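Local coordinates for unknown function protein VPA0580 (Vibrio parahaemolyticus, PDB 2QHQ) that is of unknown function but belongs to the HopJ family of type III effector proteins and is probably secreted by the bacterium, at residues 47-52 with 114-119; 43-48 with 56-61; 51-56 with 101-106. All coordinates share one frame; numbering follows the deposited sequence.

Read from the N terminus, residues 43-48 come first; contact 2 closes a short loop by laying them against 56-61, beyond the hairpin of strands 48-50 and 53-55. Contact 1 starts from the same residues, Ala47 and Phe48, and closes a much longer loop, bringing strand 115-117 beside strand 48-50, the middle of a three-stranded antiparallel sheet. Contact 3 joins the hairpin turn and strand 53-55 to helix 102-110, within the span of contact 1; it crosses contact 2, because 51-56 lies between the two segments of contact 2, sharing Asp56 with the second, while 101-106 lies beyond both. Asn50, Asn55 and Asn60 all hydrogen-bond across from one contact to another, tying sheet, loop and helix together.

Contact 1 of 3, residues 47-52 with 114-119; sequences AFTNGN and GIQFET
Phe48, Thr49 and Asn50 pair with Phe117, Gln116 and Ile115 as antiparallel strands whose axes approach to 4.6 Å and run at 176°. Thr49 and Gln116 form the hydrogen-bonded pair, with Thr49 N to Gln116 O at 2.8 Å and Gln116 N to Thr49 O at 3.0 Å; Phe48/Phe117 and Asn50/Ile115 are non-hydrogen-bonded pairs. Glu118 N to Ala47 O and Gly51 N to Gly114 O extend the pairing at either end, the latter with its donor above the carbonyl plane. Phe48, Asn50, Ile115 and Phe117 share one face. Phe48 CB sits over the Phe117 ring, 3.9 Å from its centroid, while the two rings are nearly parallel but slid apart. The Ile115 methyl CD1 reaches the edge of the Phe48 ring, 4.1 Å from Phe48 CD1, and also lies against the amide of Asn50, 3.5 Å from Asn50 OD1. Asn50 CG is anti to the backbone N (chi1 178°); the amide's ND2 bonds Asn103 O. A water links Ala47 N to Glu118 OE1. Backbone bonds thus join the central strand to an edge strand, while the face bearing Phe48, Asn50, Ile115 and Phe117 packs on helices 67-72 and 102-110, its one amide held by Asn103 O.

Contact 2 of 3, residues 43-48 with 56-61; sequences FTPAAF and DANENN
Pro45 and Asn58 lie side by side, and the proline is the residue most covered by this contact between two loops. Its CB touches Asn58 OD1 at 3.4 Å and its CG lies near the same amide, so that the ring edge formed by CB and CG lies beside the asparagine amide. Pro45 CB also meets the methyl of Ala57, 4.1 Å from Ala57 CB, and that methyl leans in turn on the backbone of Ala46 and Ala47. Ala57 and Asn58 are the central residues of a type II beta turn from Asp56 to Glu59, closed by Glu59 N to Asp56 O at 3.0 Å; Asn58 takes the positive phi of 72° expected at its third position.

Phe43 reaches the other end of 56-61 with its ring edge. Its CG is anti to the backbone N (chi1 168°), and CZ points in the ring plane at Asn61 OD1, 3.4 Å away, with ring and amide planes 73° apart. The other branch of the amide is bonded: Asn61 ND2 donates to Asn58 OD1 at 3.2 Å, in the carbonyl plane and on a lone pair.

No direct hydrogen bond joins the two segments. One water accepts from Ala46 N and Asn58 N and probably donates to Asn61 OD1, 2.7 Å away; a second lies between Ala46 O and Glu59 O. Direct contact is therefore van der Waals packing, and the polar backbone groups are joined through water, where the loop leaving strand 53-55 folds back over the one entering strand 48-50.

Contact 3 of 3, residues 51-56 with 101-106; sequences GNTQND and HQNIRN
Asn106 crosses Thr53 obliquely and reaches the backbone of Asn52, and its side chain can be followed outward from helix 102-110. CB is 4.1 Å from the Thr53 methyl CG2, and CG passes slightly closer to the same methyl. At the tip the amide divides its work. OD1 accepts from Asn52 N at 3.2 Å, with the donor well above the carbonyl plane and an N-H...O angle of 140°. ND2 turns back to its own helix and donates to Gln102 O at 3.0 Å, while packing on Thr53 CB at 3.6 Å. Gln102 O thereby serves two donors, Asn106 N and Asn106 ND2, which reach it from opposite faces of its plane.

One helical turn earlier, Asn103 meets Asn55 tip to tip, their amide planes 35° apart. The two amides exchange a pair of hydrogen bonds. Asn103 ND2 gives to Asn55 OD1 at 3.0 Å in a nearly straight bond (171°), and Asn55 ND2 returns one to Asn103 OD1 at 2.9 Å, on a lone pair in the carbonyl plane. Thr53 CG2 lies beside Asn103 OD1, 3.6 Å away. The pair is buried, and further bonds grip it from outside the two segments.

Strand 53-55 and the start of the helix, 9.4 Å apart at their axes, are thus joined chiefly through asparagine amides. The reciprocal bonds couple the orientations of the Asn55 and Asn103 amides; Asn60 ND2, donating to Asn55 OD1, and Phe48 O, accepting from Asn55 ND2, settle which end is oxygen.

Contact 1 of 3, residues 47-52 with 114-119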
# COMPACT_ATOMS: atom_id res chain seq x y z
N ALA B 47 0.72 14.72 7.27
CA ALA B 47 1.30 14.22 8.52
C ALA B 47 1.25 12.70 8.52
O ALA B 47 0.29 12.11 8.01
CB ALA B 47 0.52 14.77 9.73
N PHE B 48 2.29 12.07 9.05
CA PHE B 48 2.27 10.61 9.21
C PHE B 48 3.13 10.16 10.38
O PHE B 48 4.15 10.77 10.67
CB PHE B 48 2.67 9.88 7.92
CG PHE B 48 4.16 9.92 7.58
CD1 PHE B 48 4.95 8.77 7.75
CD2 PHE B 48 4.74 11.07 7.03
CE1 PHE B 48 6.33 8.78 7.39
CE2 PHE B 48 6.10 11.09 6.66
CZ PHE B 48 6.89 9.94 6.84
N THR B 49 2.67 9.10 11.04
CA THR B 49 3.45 8.48 12.09
C THR B 49 4.16 7.28 11.51
O THR B 49 3.72 6.69 10.53
CB THR B 49 2.60 8.06 13.30
OG1 THR B 49 1.41 7.41 12.83
CG2 THR B 49 2.22 9.29 14.13
N ASN B 50 5.30 6.97 12.11
CA ASN B 50 6.17 5.93 11.60
C ASN B 50 6.85 5.29 12.80
O ASN B 50 7.94 5.69 13.21
CB ASN B 50 7.16 6.55 10.62
CG ASN B 50 8.17 5.55 10.05
OD1 ASN B 50 8.05 4.32 10.23
ND2 ASN B 50 9.17 6.08 9.35
N GLY B 51 6.15 4.33 13.41
CA GLY B 51 6.60 3.69 14.65
C GLY B 51 6.76 4.73 15.74
O GLY B 51 5.79 5.38 16.12
N ASN B 52 7.99 4.92 16.20
CA ASN B 52 8.24 5.85 17.31
C ASN B 52 8.60 7.26 16.87
O ASN B 52 8.98 8.10 17.69
CB ASN B 52 9.28 5.29 18.28
CG ASN B 52 8.74 4.14 19.12
OD1 ASN B 52 9.46 3.17 19.38
ND2 ASN B 52 7.48 4.24 19.54
N GLY B 114 3.71 0.06 11.44
CA GLY B 114 3.96 1.29 12.19
C GLY B 114 3.64 2.56 11.43
O GLY B 114 3.75 3.66 11.98
N ILE B 115 3.23 2.45 10.17
CA ILE B 115 2.96 3.64 9.36
C ILE B 115 1.48 4.01 9.48
O ILE B 115 0.63 3.14 9.39
CB ILE B 115 3.30 3.40 7.86
CG1 ILE B 115 4.83 3.34 7.65
CG2 ILE B 115 2.60 4.45 6.95
CD1 ILE B 115 5.56 4.69 7.83
N GLN B 116 1.18 5.29 9.67
CA GLN B 116 -0.20 5.77 9.62
C GLN B 116 -0.19 7.19 9.08
O GLN B 116 0.38 8.09 9.70
CB GLN B 116 -0.82 5.76 11.02
CG GLN B 116 -2.23 6.37 11.12
CD GLN B 116 -3.32 5.36 11.37
OE1 GLN B 116 -3.10 4.14 11.37
NE2 GLN B 116 -4.52 5.86 11.63
N PHE B 117 -0.79 7.37 7.90
CA PHE B 117 -0.98 8.71 7.31
C PHE B 117 -2.25 9.35 7.83
O PHE B 117 -3.28 8.67 7.99
CB PHE B 117 -1.06 8.61 5.79
CG PHE B 117 0.26 8.55 5.10
CD1 PHE B 117 0.84 9.72 4.61
CD2 PHE B 117 0.92 7.34 4.91
CE1 PHE B 117 2.06 9.70 3.95
CE2 PHE B 117 2.16 7.31 4.26
CZ PHE B 117 2.73 8.50 3.77
N GLU B 118 -2.19 10.66 8.06
CA GLU B 118 -3.36 11.43 8.41
C GLU B 118 -4.24 11.67 7.19
O GLU B 118 -5.47 11.69 7.28
CB GLU B 118 -2.96 12.77 9.08
CG GLU B 118 -4.17 13.55 9.55
CD GLU B 118 -3.86 14.91 10.17
OE1 GLU B 118 -3.04 15.68 9.62
OE2 GLU B 118 -4.49 15.24 11.21
N THR B 119 -3.60 11.83 6.03
CA THR B 119 -4.29 12.03 4.77
C THR B 119 -3.34 11.60 3.64
O THR B 119 -2.19 11.30 3.89
CB THR B 119 -4.74 13.49 4.63
OG1 THR B 119 -5.62 13.60 3.50
CG2 THR B 119 -3.53 14.42 4.53
O HOH W 1 -1.93 15.79 7.32

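Contact 2 of 3, residues 43-48 with 56-61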
# COMPACT_ATOMS: atom_id res chain seq x y z
N PHE B 43 2.15 15.85 -5.60
CA PHE B 43 2.37 15.68 -4.16
C PHE B 43 1.69 16.76 -3.37
O PHE B 43 1.78 17.96 -3.71
CB PHE B 43 3.88 15.71 -3.86
CG PHE B 43 4.21 15.82 -2.38
CD1 PHE B 43 4.06 14.72 -1.53
CD2 PHE B 43 4.68 17.03 -1.84
CE1 PHE B 43 4.39 14.81 -0.17
CE2 PHE B 43 4.99 17.13 -0.48
CZ PHE B 43 4.84 16.01 0.35
N THR B 44 1.04 16.36 -2.28
CA THR B 44 0.59 17.30 -1.29
C THR B 44 1.02 16.83 0.10
O THR B 44 0.96 15.62 0.41
CB THR B 44 -0.93 17.55 -1.36
OG1 THR B 44 -1.61 16.31 -1.28
CG2 THR B 44 -1.33 18.19 -2.69
N PRO B 45 1.48 17.78 0.95
CA PRO B 45 2.03 17.35 2.24
C PRO B 45 1.00 16.66 3.13
O PRO B 45 -0.20 16.94 3.02
CB PRO B 45 2.47 18.68 2.88
CG PRO B 45 1.62 19.72 2.26
CD PRO B 45 1.51 19.24 0.80
N ALA B 46 1.48 15.77 3.99
CA ALA B 46 0.62 14.97 4.87
C ALA B 46 1.39 14.60 6.12
O ALA B 46 2.55 14.18 6.04
CB ALA B 46 0.16 13.70 4.16
N ALA B 47 0.72 14.72 7.27
CA ALA B 47 1.30 14.22 8.52
C ALA B 47 1.25 12.70 8.52
O ALA B 47 0.29 12.11 8.01
CB ALA B 47 0.52 14.77 9.73
N PHE B 48 2.29 12.07 9.05
CA PHE B 48 2.27 10.61 9.21
C PHE B 48 3.13 10.16 10.38
O PHE B 48 4.15 10.77 10.67
CB PHE B 48 2.67 9.88 7.92
CG PHE B 48 4.16 9.92 7.58
CD1 PHE B 48 4.95 8.77 7.75
CD2 PHE B 48 4.74 11.07 7.03
CE1 PHE B 48 6.33 8.78 7.39
CE2 PHE B 48 6.10 11.09 6.66
CZ PHE B 48 6.89 9.94 6.84
N ASP B 56 5.02 15.95 11.06
CA ASP B 56 3.96 16.89 10.69
C ASP B 56 3.91 16.99 9.18
O ASP B 56 4.86 16.59 8.50
CB ASP B 56 4.23 18.28 11.27
CG ASP B 56 4.07 18.34 12.78
OD1 ASP B 56 3.45 17.43 13.38
OD2 ASP B 56 4.55 19.34 13.35
N ALA B 57 2.81 17.52 8.64
CA ALA B 57 2.78 17.90 7.23
C ALA B 57 3.94 18.88 6.99
O ALA B 57 4.21 19.77 7.80
CB ALA B 57 1.46 18.55 6.83
N ASN B 58 4.61 18.69 5.86
CA ASN B 58 5.78 19.48 5.46
C ASN B 58 7.06 19.21 6.25
O ASN B 58 8.07 19.91 6.07
CB ASN B 58 5.44 20.98 5.37
CG ASN B 58 4.75 21.33 4.05
OD1 ASN B 58 5.10 20.81 2.99
ND2 ASN B 58 3.78 22.23 4.11
N GLU B 59 7.04 18.19 7.12
CA GLU B 59 8.25 17.72 7.76
C GLU B 59 8.67 16.41 7.11
O GLU B 59 7.87 15.48 7.02
CB GLU B 59 8.01 17.50 9.25
CG GLU B 59 9.21 16.94 10.00
CD GLU B 59 8.98 16.78 11.50
OE1 GLU B 59 7.82 16.82 11.96
OE2 GLU B 59 9.99 16.60 12.23
N ASN B 60 9.92 16.34 6.65
CA ASN B 60 10.42 15.12 6.00
C ASN B 60 9.58 14.74 4.78
O ASN B 60 9.12 13.60 4.64
CB ASN B 60 10.49 13.98 7.03
CG ASN B 60 11.44 14.29 8.15
OD1 ASN B 60 12.55 14.78 7.91
ND2 ASN B 60 11.02 14.05 9.39
N ASN B 61 9.38 15.71 3.89
CA ASN B 61 8.59 15.49 2.67
C ASN B 61 9.12 14.38 1.78
O ASN B 61 8.33 13.67 1.14
CB ASN B 61 8.51 16.80 1.86
CG ASN B 61 7.43 17.73 2.37
OD1 ASN B 61 6.50 17.30 3.04
ND2 ASN B 61 7.55 19.02 2.06
O HOH W 2 4.42 16.28 4.34
O HOH W 3 5.40 14.34 6.19

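Contact 3 of 3, residues 51-56 with 101-106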
# COMPACT_ATOMS: atom_id res chain seq x y z
N GLY B 51 6.15 4.33 13.41
CA GLY B 51 6.60 3.69 14.65
C GLY B 51 6.76 4.73 15.74
O GLY B 51 5.79 5.38 16.12
N ASN B 52 7.99 4.92 16.20
CA ASN B 52 8.24 5.85 17.31
C ASN B 52 8.60 7.26 16.87
O ASN B 52 8.98 8.10 17.69
CB ASN B 52 9.28 5.29 18.28
CG ASN B 52 8.74 4.14 19.12
OD1 ASN B 52 9.46 3.17 19.38
ND2 ASN B 52 7.48 4.24 19.54
N THR B 53 8.46 7.53 15.58
CA THR B 53 8.63 8.89 15.09
C THR B 53 7.35 9.44 14.43
O THR B 53 6.54 8.68 13.89
CB THR B 53 9.89 9.03 14.21
OG1 THR B 53 10.30 10.40 14.16
CG2 THR B 53 9.65 8.52 12.81
N GLN B 54 7.16 10.74 14.51
CA GLN B 54 5.95 11.38 14.00
C GLN B 54 6.40 12.54 13.14
O GLN B 54 7.32 13.28 13.53
CB GLN B 54 5.09 11.87 15.17
CG GLN B 54 3.76 12.56 14.80
CD GLN B 54 3.93 14.03 14.42
OE1 GLN B 54 4.85 14.71 14.88
NE2 GLN B 54 3.03 14.54 13.59
N ASN B 55 5.75 12.71 11.99
CA ASN B 55 6.11 13.77 11.04
C ASN B 55 4.89 14.65 10.81
O ASN B 55 3.84 14.14 10.42
CB ASN B 55 6.53 13.17 9.70
CG ASN B 55 7.65 12.16 9.85
OD1 ASN B 55 8.82 12.53 9.93
ND2 ASN B 55 7.29 10.87 9.91
N ASP B 56 5.02 15.95 11.06
CA ASP B 56 3.96 16.89 10.69
C ASP B 56 3.91 16.99 9.18
O ASP B 56 4.86 16.59 8.50
CB ASP B 56 4.23 18.28 11.27
CG ASP B 56 4.07 18.34 12.78
OD1 ASP B 56 3.45 17.43 13.38
OD2 ASP B 56 4.55 19.34 13.35
N HIS B 101 18.27 10.17 9.06
CA HIS B 101 17.19 9.43 8.39
C HIS B 101 16.34 8.63 9.38
O HIS B 101 16.18 7.41 9.24
CB HIS B 101 17.77 8.50 7.31
CG HIS B 101 18.80 9.15 6.46
ND1 HIS B 101 18.50 10.11 5.52
CD2 HIS B 101 20.15 8.99 6.41
CE1 HIS B 101 19.61 10.53 4.95
NE2 HIS B 101 20.63 9.87 5.46
N GLN B 102 15.79 9.32 10.38
CA GLN B 102 14.98 8.65 11.40
C GLN B 102 13.81 7.87 10.82
O GLN B 102 13.41 6.85 11.37
CB GLN B 102 14.48 9.66 12.45
CG GLN B 102 15.50 9.97 13.56
CD GLN B 102 15.99 8.73 14.31
OE1 GLN B 102 15.19 7.89 14.76
NE2 GLN B 102 17.30 8.60 14.46
N ASN B 103 13.25 8.35 9.71
CA ASN B 103 12.16 7.58 9.10
C ASN B 103 12.61 6.23 8.55
O ASN B 103 11.90 5.25 8.70
CB ASN B 103 11.42 8.40 8.06
CG ASN B 103 10.47 9.39 8.69
OD1 ASN B 103 9.45 9.00 9.23
ND2 ASN B 103 10.82 10.68 8.64
N ILE B 104 13.78 6.18 7.92
CA ILE B 104 14.32 4.89 7.47
C ILE B 104 14.58 3.98 8.67
O ILE B 104 14.18 2.81 8.67
CB ILE B 104 15.64 5.05 6.66
CG1 ILE B 104 15.39 5.89 5.40
CG2 ILE B 104 16.21 3.69 6.27
CD1 ILE B 104 16.70 6.19 4.58
N ARG B 105 15.23 4.52 9.70
CA ARG B 105 15.61 3.72 10.86
C ARG B 105 14.39 3.18 11.61
O ARG B 105 14.41 2.05 12.03
CB ARG B 105 16.55 4.49 11.79
CG ARG B 105 17.88 4.84 11.13
CD ARG B 105 18.76 5.70 12.04
NE ARG B 105 19.99 6.06 11.32
CZ ARG B 105 21.07 5.28 11.22
NH1 ARG B 105 21.13 4.07 11.80
NH2 ARG B 105 22.11 5.72 10.53
N ASN B 106 13.34 3.98 11.70
CA ASN B 106 12.10 3.54 12.34
C ASN B 106 11.37 2.51 11.52
O ASN B 106 10.87 1.54 12.06
CB ASN B 106 11.18 4.72 12.68
CG ASN B 106 11.48 5.31 14.05
OD1 ASN B 106 11.01 4.79 15.08
ND2 ASN B 106 12.27 6.36 14.08